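Local coordinates for OxsB protein (Bacillus megaterium, PDB 5UL3), which catalyses the oxidative ring contraction of dAMP to an oxetane aldehyde in oxetanocin A biosynthesis, using cobalamin, a [4Fe-4S] cluster and S-adenosylmethionine, at residues Y146-K149 with K154-L157; S53-N58 with E286-S291. All coordinates share one frame; numbering follows the deposited sequence.

The two interactions lie side by side, their centres about 9 Å apart, and are joined through helix 138-149. Interaction 1 packs the end of that helix on strand 154-159 within the cobalamin-binding Rossmann domain. Interaction 2 brings the hairpin loop 53-58, between strands 49-53 and 60-64 of the N-terminal antiparallel sheet, against the connection 286-291. Both segments of interaction 1 fall, along the chain, between the two segments of interaction 2. The helix touches both partners of interaction 2: Lys149 packs on Glu55, and Arg148 on Ser291. Together the contacts tie the N-terminal region to the cobalamin domain and to the connection between helices 283-286 and 295-300.

Interaction 1 of 2, residues Y146-K149 with K154-L157; sequences YLRK and KVEL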
ATOM      1  N   TYR A 146     -13.184  -9.430   9.674  1.00 20.83           N
ATOM      2  CA  TYR A 146     -14.555  -8.929   9.757  1.00 20.81           C
ATOM      3  C   TYR A 146     -15.557 -10.087   9.850  1.00 19.69           C
ATOM      4  O   TYR A 146     -16.428 -10.105  10.729  1.00 22.70           O
ATOM      5  CB  TYR A 146     -14.851  -8.028   8.546  1.00 18.87           C
ATOM      6  CG  TYR A 146     -16.329  -7.718   8.429  1.00 20.82           C
ATOM      7  CD1 TYR A 146     -16.910  -6.725   9.195  1.00 22.42           C
ATOM      8  CD2 TYR A 146     -17.149  -8.494   7.612  1.00 23.29           C
ATOM      9  CE1 TYR A 146     -18.282  -6.479   9.121  1.00 24.36           C
ATOM     10  CE2 TYR A 146     -18.509  -8.267   7.540  1.00 22.57           C
ATOM     11  CZ  TYR A 146     -19.066  -7.256   8.286  1.00 25.71           C
ATOM     12  OH  TYR A 146     -20.423  -7.047   8.207  1.00 29.13           O
ATOM     13  N   LEU A 147     -15.444 -11.064   8.940  1.00 20.29           N
ATOM     14  CA  LEU A 147     -16.370 -12.194   8.935  1.00 21.74           C
ATOM     15  C   LEU A 147     -16.241 -13.043  10.197  1.00 24.89           C
ATOM     16  O   LEU A 147     -17.252 -13.539  10.724  1.00 22.31           O
ATOM     17  CB  LEU A 147     -16.129 -13.062   7.698  1.00 19.95           C
ATOM     18  CG  LEU A 147     -16.493 -12.402   6.365  1.00 19.58           C
ATOM     19  CD1 LEU A 147     -16.095 -13.327   5.188  1.00 22.01           C
ATOM     20  CD2 LEU A 147     -17.974 -12.042   6.281  1.00 21.38           C
ATOM     21  N   ARG A 148     -15.009 -13.238  10.694  1.00 22.90           N
ATOM     22  CA  ARG A 148     -14.841 -14.018  11.922  1.00 20.38           C
ATOM     23  C   ARG A 148     -15.418 -13.295  13.130  1.00 22.00           C
ATOM     24  O   ARG A 148     -16.069 -13.922  13.984  1.00 21.99           O
ATOM     25  CB  ARG A 148     -13.357 -14.354  12.151  1.00 23.52           C
ATOM     26  CG  ARG A 148     -12.820 -15.314  11.103  1.00 22.70           C
ATOM     27  CD  ARG A 148     -11.335 -15.604  11.312  1.00 23.25           C
ATOM     28  NE  ARG A 148     -10.848 -16.603  10.367  1.00 23.76           N
ATOM     29  CZ  ARG A 148      -9.557 -16.806  10.107  1.00 25.41           C
ATOM     30  NH1 ARG A 148      -8.630 -16.073  10.719  1.00 22.89           N
ATOM     31  NH2 ARG A 148      -9.192 -17.729   9.235  1.00 27.01           N
ATOM     32  N   LYS A 149     -15.192 -11.982  13.231  1.00 21.98           N
ATOM     33  CA  LYS A 149     -15.700 -11.256  14.387  1.00 20.73           C
ATOM     34  C   LYS A 149     -17.223 -11.238  14.397  1.00 24.14           C
ATOM     35  O   LYS A 149     -17.840 -11.389  15.455  1.00 21.53           O
ATOM     36  CB  LYS A 149     -15.154  -9.829  14.426  1.00 20.65           C
ATOM     37  CG  LYS A 149     -15.677  -9.028  15.627  1.00 22.19           C
ATOM     38  CD  LYS A 149     -15.030  -7.624  15.699  1.00 26.42           C
ATOM     39  CE  LYS A 149     -15.446  -6.886  16.997  1.00 33.58           C
ATOM     40  NZ  LYS A 149     -14.360  -5.961  17.487  1.00 37.83           N
ATOM     41  N   LYS A 154     -16.780 -19.527   8.347  1.00 26.72           N
ATOM     42  CA  LYS A 154     -15.417 -20.024   8.444  1.00 23.28           C
ATOM     43  C   LYS A 154     -14.652 -19.512   7.230  1.00 24.83           C
ATOM     44  O   LYS A 154     -15.110 -19.671   6.100  1.00 29.34           O
ATOM     45  CB  LYS A 154     -15.416 -21.547   8.489  1.00 24.84           C
ATOM     46  CG  LYS A 154     -16.109 -22.082   9.759  1.00 30.81           C
ATOM     47  CD  LYS A 154     -15.735 -23.537  10.010  1.00 46.36           C
ATOM     48  CE  LYS A 154     -16.951 -24.353  10.423  1.00 55.76           C
ATOM     49  NZ  LYS A 154     -16.663 -25.821  10.433  1.00 52.65           N
ATOM     50  N   VAL A 155     -13.516 -18.865   7.460  1.00 21.09           N
ATOM     51  CA  VAL A 155     -12.766 -18.228   6.387  1.00 22.34           C
ATOM     52  C   VAL A 155     -11.433 -18.946   6.250  1.00 22.43           C
ATOM     53  O   VAL A 155     -10.746 -19.183   7.247  1.00 26.09           O
ATOM     54  CB  VAL A 155     -12.549 -16.722   6.643  1.00 23.55           C
ATOM     55  CG1 VAL A 155     -11.833 -16.060   5.448  1.00 20.20           C
ATOM     56  CG2 VAL A 155     -13.884 -16.020   6.915  1.00 23.49           C
ATOM     57  N   GLU A 156     -11.076 -19.281   5.017  1.00 23.13           N
ATOM     58  CA  GLU A 156      -9.762 -19.828   4.690  1.00 26.01           C
ATOM     59  C   GLU A 156      -9.026 -18.804   3.840  1.00 23.59           C
ATOM     60  O   GLU A 156      -9.605 -18.250   2.905  1.00 24.91           O
ATOM     61  CB  GLU A 156      -9.890 -21.160   3.948  1.00 26.30           C
ATOM     62  CG  GLU A 156      -8.632 -21.581   3.178  1.00 40.03           C
ATOM     63  CD  GLU A 156      -8.008 -22.867   3.703  1.00 63.33           C
ATOM     64  OE1 GLU A 156      -8.590 -23.468   4.633  1.00 70.10           O
ATOM     65  OE2 GLU A 156      -6.938 -23.273   3.184  1.00 58.32           O
ATOM     66  N   LEU A 157      -7.759 -18.553   4.176  1.00 25.29           N
ATOM     67  CA  LEU A 157      -6.928 -17.572   3.485  1.00 22.09           C
ATOM     68  C   LEU A 157      -5.847 -18.294   2.697  1.00 24.80           C
ATOM     69  O   LEU A 157      -5.165 -19.175   3.238  1.00 26.16           O
ATOM     70  CB  LEU A 157      -6.275 -16.609   4.477  1.00 22.79           C
ATOM     71  CG  LEU A 157      -7.248 -15.635   5.168  1.00 20.68           C
ATOM     72  CD1 LEU A 157      -6.548 -14.913   6.309  1.00 29.68           C
ATOM     73  CD2 LEU A 157      -7.740 -14.648   4.112  1.00 26.95           C
TER
HETATM   74  O   HOH W   1     -12.568 -19.136  10.141  1.00 27.29           O
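Leu147 and Arg148, on the last turn of helix 138-149, pack against Val155 near the start of strand 154-159, and the two backbones come closest between the CA of Arg148 and the CA of Lys154, 7.0 Å apart. Leu147 supplies the apolar half of the contact. Its CB lies 3.8 Å from CG2 of Val155 and its CD1 touches the same methyl, the two side chains crossing at about a right angle. The beta-branched valine suits a strand and presents a compact surface to the helix, which it also meets at Ser144; Leu147 reaches on to Ile249 of helix 242-252.

Arg148 makes the polar half. Its chain runs extended from CG to NE (chi2 178°, chi3 176°), which carries the guanidinium past the valine to the backbone. NH2 donates a hydrogen bond of 2.9 Å to the O of Val155, with an N-H...O angle of 156°; the oxygen lies at the edge of the guanidinium, close to its plane, while the donor stands above the carbonyl plane. A water accepts hydrogen bonds from NE of Arg148 at 3.1 Å and from N of Val155 at 2.9 Å. Strand 154-159 borders its sheet and pairs with strand 119-124 through Lys154 and Glu156, so on its other edge the O of Val155 is met by the arginine and its N by the water. A salt bridge from NH2 to Asp293 helps to hold the guanidinium in place.

Helix and strand here belong to the beta-alpha-beta crossover 119-124, 138-149, 154-159 of the Rossmann fold that houses cobalamin.

Interaction 2 of 2, residues S53-N58 with E286-S291; sequences SGETDN and EVPTPS
Van der Waals contact between Glu55 and Pro288 carries most of this meeting of two loops. OE2 of Glu55 lies 3.3 Å from CB of Pro288, and CD 3.6 Å from CG of the same ring. The compact proline offers CH groups to the carboxylate's face without asking it for a hydrogen bond. Beside it, CG2 of Thr56 approaches CB of Thr289 at 4.3 Å.

No direct hydrogen bond crosses the contact, but a water spans it, donating to OE1 of Glu55 and to O of Thr289, each at 2.6 Å.

Bonds within 53-58 fix the glutamate. OE1 also accepts from OG1 of Thr56 at 2.7 Å, so this threonine uses methyl and hydroxyl alike, and OE2 accepts from ND2 of Asn58 at 2.9 Å. Both donors stand over one face of the carboxylate, and the proline ring lies against the opposite face. The bend at chi2 (77°) folds the carboxylate back toward these donors. Asn58 suits its place because OD1 also receives the N-H of Glu55.

Loop 53-58 joins strands 49-53 and 60-64, the first two of the N-terminal antiparallel sheet. Helix 335-351 flanks both loops, Lys340 binding Thr56 and Asp344 binding OG1 of Thr289, while helix 138-149 touches Glu55 through Lys149.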
ATOM      1  N   SER A  53     -15.137 -19.618  16.434  1.00 23.91           N
ATOM      2  CA  SER A  53     -15.342 -18.424  15.604  1.00 21.89           C
ATOM      3  C   SER A  53     -14.938 -17.223  16.442  1.00 25.48           C
ATOM      4  O   SER A  53     -14.415 -17.368  17.551  1.00 27.37           O
ATOM      5  CB  SER A  53     -16.797 -18.347  15.112  1.00 26.27           C
ATOM      6  OG  SER A  53     -16.938 -17.301  14.145  1.00 25.55           O
ATOM      7  N   GLY A  54     -15.213 -16.012  15.939  1.00 22.97           N
ATOM      8  CA  GLY A  54     -14.702 -14.822  16.598  1.00 24.26           C
ATOM      9  C   GLY A  54     -13.213 -14.690  16.295  1.00 21.99           C
ATOM     10  O   GLY A  54     -12.641 -15.484  15.560  1.00 24.71           O
ATOM     11  N   GLU A  55     -12.585 -13.672  16.893  1.00 23.30           N
ATOM     12  CA  GLU A  55     -11.159 -13.423  16.689  1.00 24.79           C
ATOM     13  C   GLU A  55     -10.630 -12.589  17.848  1.00 21.71           C
ATOM     14  O   GLU A  55     -11.391 -11.912  18.539  1.00 23.12           O
ATOM     15  CB  GLU A  55     -10.895 -12.730  15.341  1.00 22.24           C
ATOM     16  CG  GLU A  55     -11.763 -11.495  15.097  1.00 19.78           C
ATOM     17  CD  GLU A  55     -11.282 -10.273  15.876  1.00 25.42           C
ATOM     18  OE1 GLU A  55     -10.055 -10.050  15.989  1.00 27.29           O
ATOM     19  OE2 GLU A  55     -12.128  -9.523  16.391  1.00 24.01           O
ATOM     20  N   THR A  56      -9.298 -12.645  18.040  1.00 24.88           N
ATOM     21  CA  THR A  56      -8.580 -11.985  19.140  1.00 27.38           C
ATOM     22  C   THR A  56      -9.393 -11.895  20.435  1.00 27.00           C
ATOM     23  O   THR A  56      -9.535 -12.899  21.141  1.00 30.09           O
ATOM     24  CB  THR A  56      -8.061 -10.587  18.735  1.00 25.67           C
ATOM     25  OG1 THR A  56      -9.134  -9.670  18.472  1.00 27.53           O
ATOM     26  CG2 THR A  56      -7.161 -10.695  17.489  1.00 22.93           C
ATOM     27  N   ASP A  57      -9.916 -10.718  20.768  1.00 23.85           N
ATOM     28  CA  ASP A  57     -10.550 -10.496  22.064  1.00 24.62           C
ATOM     29  C   ASP A  57     -12.017 -10.926  22.116  1.00 27.59           C
ATOM     30  O   ASP A  57     -12.713 -10.552  23.064  1.00 31.85           O
ATOM     31  CB  ASP A  57     -10.423  -9.035  22.489  1.00 27.10           C
ATOM     32  CG  ASP A  57     -11.209  -8.074  21.600  1.00 33.97           C
ATOM     33  OD1 ASP A  57     -11.697  -8.464  20.519  1.00 30.91           O
ATOM     34  OD2 ASP A  57     -11.315  -6.898  21.997  1.00 33.97           O
ATOM     35  N   ASN A  58     -12.486 -11.719  21.148  1.00 25.31           N
ATOM     36  CA  ASN A  58     -13.858 -12.211  21.202  1.00 26.43           C
ATOM     37  C   ASN A  58     -13.948 -13.637  20.686  1.00 26.92           C
ATOM     38  O   ASN A  58     -15.054 -14.132  20.423  1.00 26.00           O
ATOM     39  CB  ASN A  58     -14.807 -11.274  20.415  1.00 22.80           C
ATOM     40  CG  ASN A  58     -14.378 -11.082  18.975  1.00 21.07           C
ATOM     41  OD1 ASN A  58     -14.595 -11.947  18.123  1.00 22.17           O
ATOM     42  ND2 ASN A  58     -13.783  -9.922  18.688  1.00 24.68           N
ATOM     43  N   GLU A 286     -16.071  -1.832  13.225  1.00 26.04           N
ATOM     44  CA  GLU A 286     -16.491  -3.150  12.776  1.00 24.61           C
ATOM     45  C   GLU A 286     -15.372  -3.967  12.152  1.00 25.06           C
ATOM     46  O   GLU A 286     -15.563  -5.162  11.942  1.00 24.69           O
ATOM     47  CB  GLU A 286     -17.647  -3.038  11.787  1.00 29.19           C
ATOM     48  CG  GLU A 286     -18.884  -2.435  12.475  1.00 33.31           C
ATOM     49  CD  GLU A 286     -20.110  -2.408  11.590  1.00 39.28           C
ATOM     50  OE1 GLU A 286     -20.075  -2.993  10.494  1.00 33.69           O
ATOM     51  OE2 GLU A 286     -21.112  -1.791  12.002  1.00 45.42           O
ATOM     52  N   VAL A 287     -14.231  -3.365  11.837  1.00 21.66           N
ATOM     53  CA  VAL A 287     -13.159  -4.092  11.167  1.00 20.17           C
ATOM     54  C   VAL A 287     -12.033  -4.279  12.184  1.00 23.01           C
ATOM     55  O   VAL A 287     -11.369  -3.300  12.573  1.00 20.16           O
ATOM     56  CB  VAL A 287     -12.673  -3.372   9.901  1.00 21.25           C
ATOM     57  CG1 VAL A 287     -11.552  -4.158   9.256  1.00 23.85           C
ATOM     58  CG2 VAL A 287     -13.825  -3.244   8.899  1.00 23.38           C
ATOM     59  N   PRO A 288     -11.814  -5.503  12.675  1.00 24.81           N
ATOM     60  CA  PRO A 288     -10.799  -5.715  13.713  1.00 21.70           C
ATOM     61  C   PRO A 288      -9.431  -5.977  13.105  1.00 22.02           C
ATOM     62  O   PRO A 288      -9.251  -5.906  11.886  1.00 21.47           O
ATOM     63  CB  PRO A 288     -11.318  -6.959  14.451  1.00 23.06           C
ATOM     64  CG  PRO A 288     -11.923  -7.783  13.312  1.00 21.88           C
ATOM     65  CD  PRO A 288     -12.486  -6.761  12.298  1.00 21.53           C
ATOM     66  N   THR A 289      -8.460  -6.279  13.968  1.00 21.86           N
ATOM     67  CA  THR A 289      -7.125  -6.740  13.578  1.00 21.84           C
ATOM     68  C   THR A 289      -7.179  -7.643  12.349  1.00 21.66           C
ATOM     69  O   THR A 289      -7.967  -8.589  12.334  1.00 20.57           O
ATOM     70  CB  THR A 289      -6.499  -7.513  14.746  1.00 20.40           C
ATOM     71  OG1 THR A 289      -6.553  -6.714  15.935  1.00 21.74           O
ATOM     72  CG2 THR A 289      -5.033  -7.919  14.420  1.00 24.93           C
ATOM     73  N   PRO A 290      -6.386  -7.403  11.300  1.00 21.25           N
ATOM     74  CA  PRO A 290      -6.375  -8.337  10.172  1.00 20.37           C
ATOM     75  C   PRO A 290      -6.041  -9.745  10.641  1.00 22.08           C
ATOM     76  O   PRO A 290      -5.287  -9.938  11.600  1.00 20.72           O
ATOM     77  CB  PRO A 290      -5.261  -7.794   9.263  1.00 24.03           C
ATOM     78  CG  PRO A 290      -4.425  -6.967  10.167  1.00 27.41           C
ATOM     79  CD  PRO A 290      -5.367  -6.353  11.141  1.00 22.75           C
ATOM     80  N   SER A 291      -6.598 -10.725   9.941  1.00 20.90           N
ATOM     81  CA  SER A 291      -6.320 -12.115  10.283  1.00 23.79           C
ATOM     82  C   SER A 291      -4.842 -12.405  10.047  1.00 28.70           C
ATOM     83  O   SER A 291      -4.245 -11.907   9.092  1.00 22.76           O
ATOM     84  CB  SER A 291      -7.192 -13.053   9.444  1.00 23.10           C
ATOM     85  OG  SER A 291      -8.572 -12.873   9.799  1.00 22.67           O
TER
HETATM   86  O   HOH W   2      -8.418 -10.560  14.019  1.00 24.27           O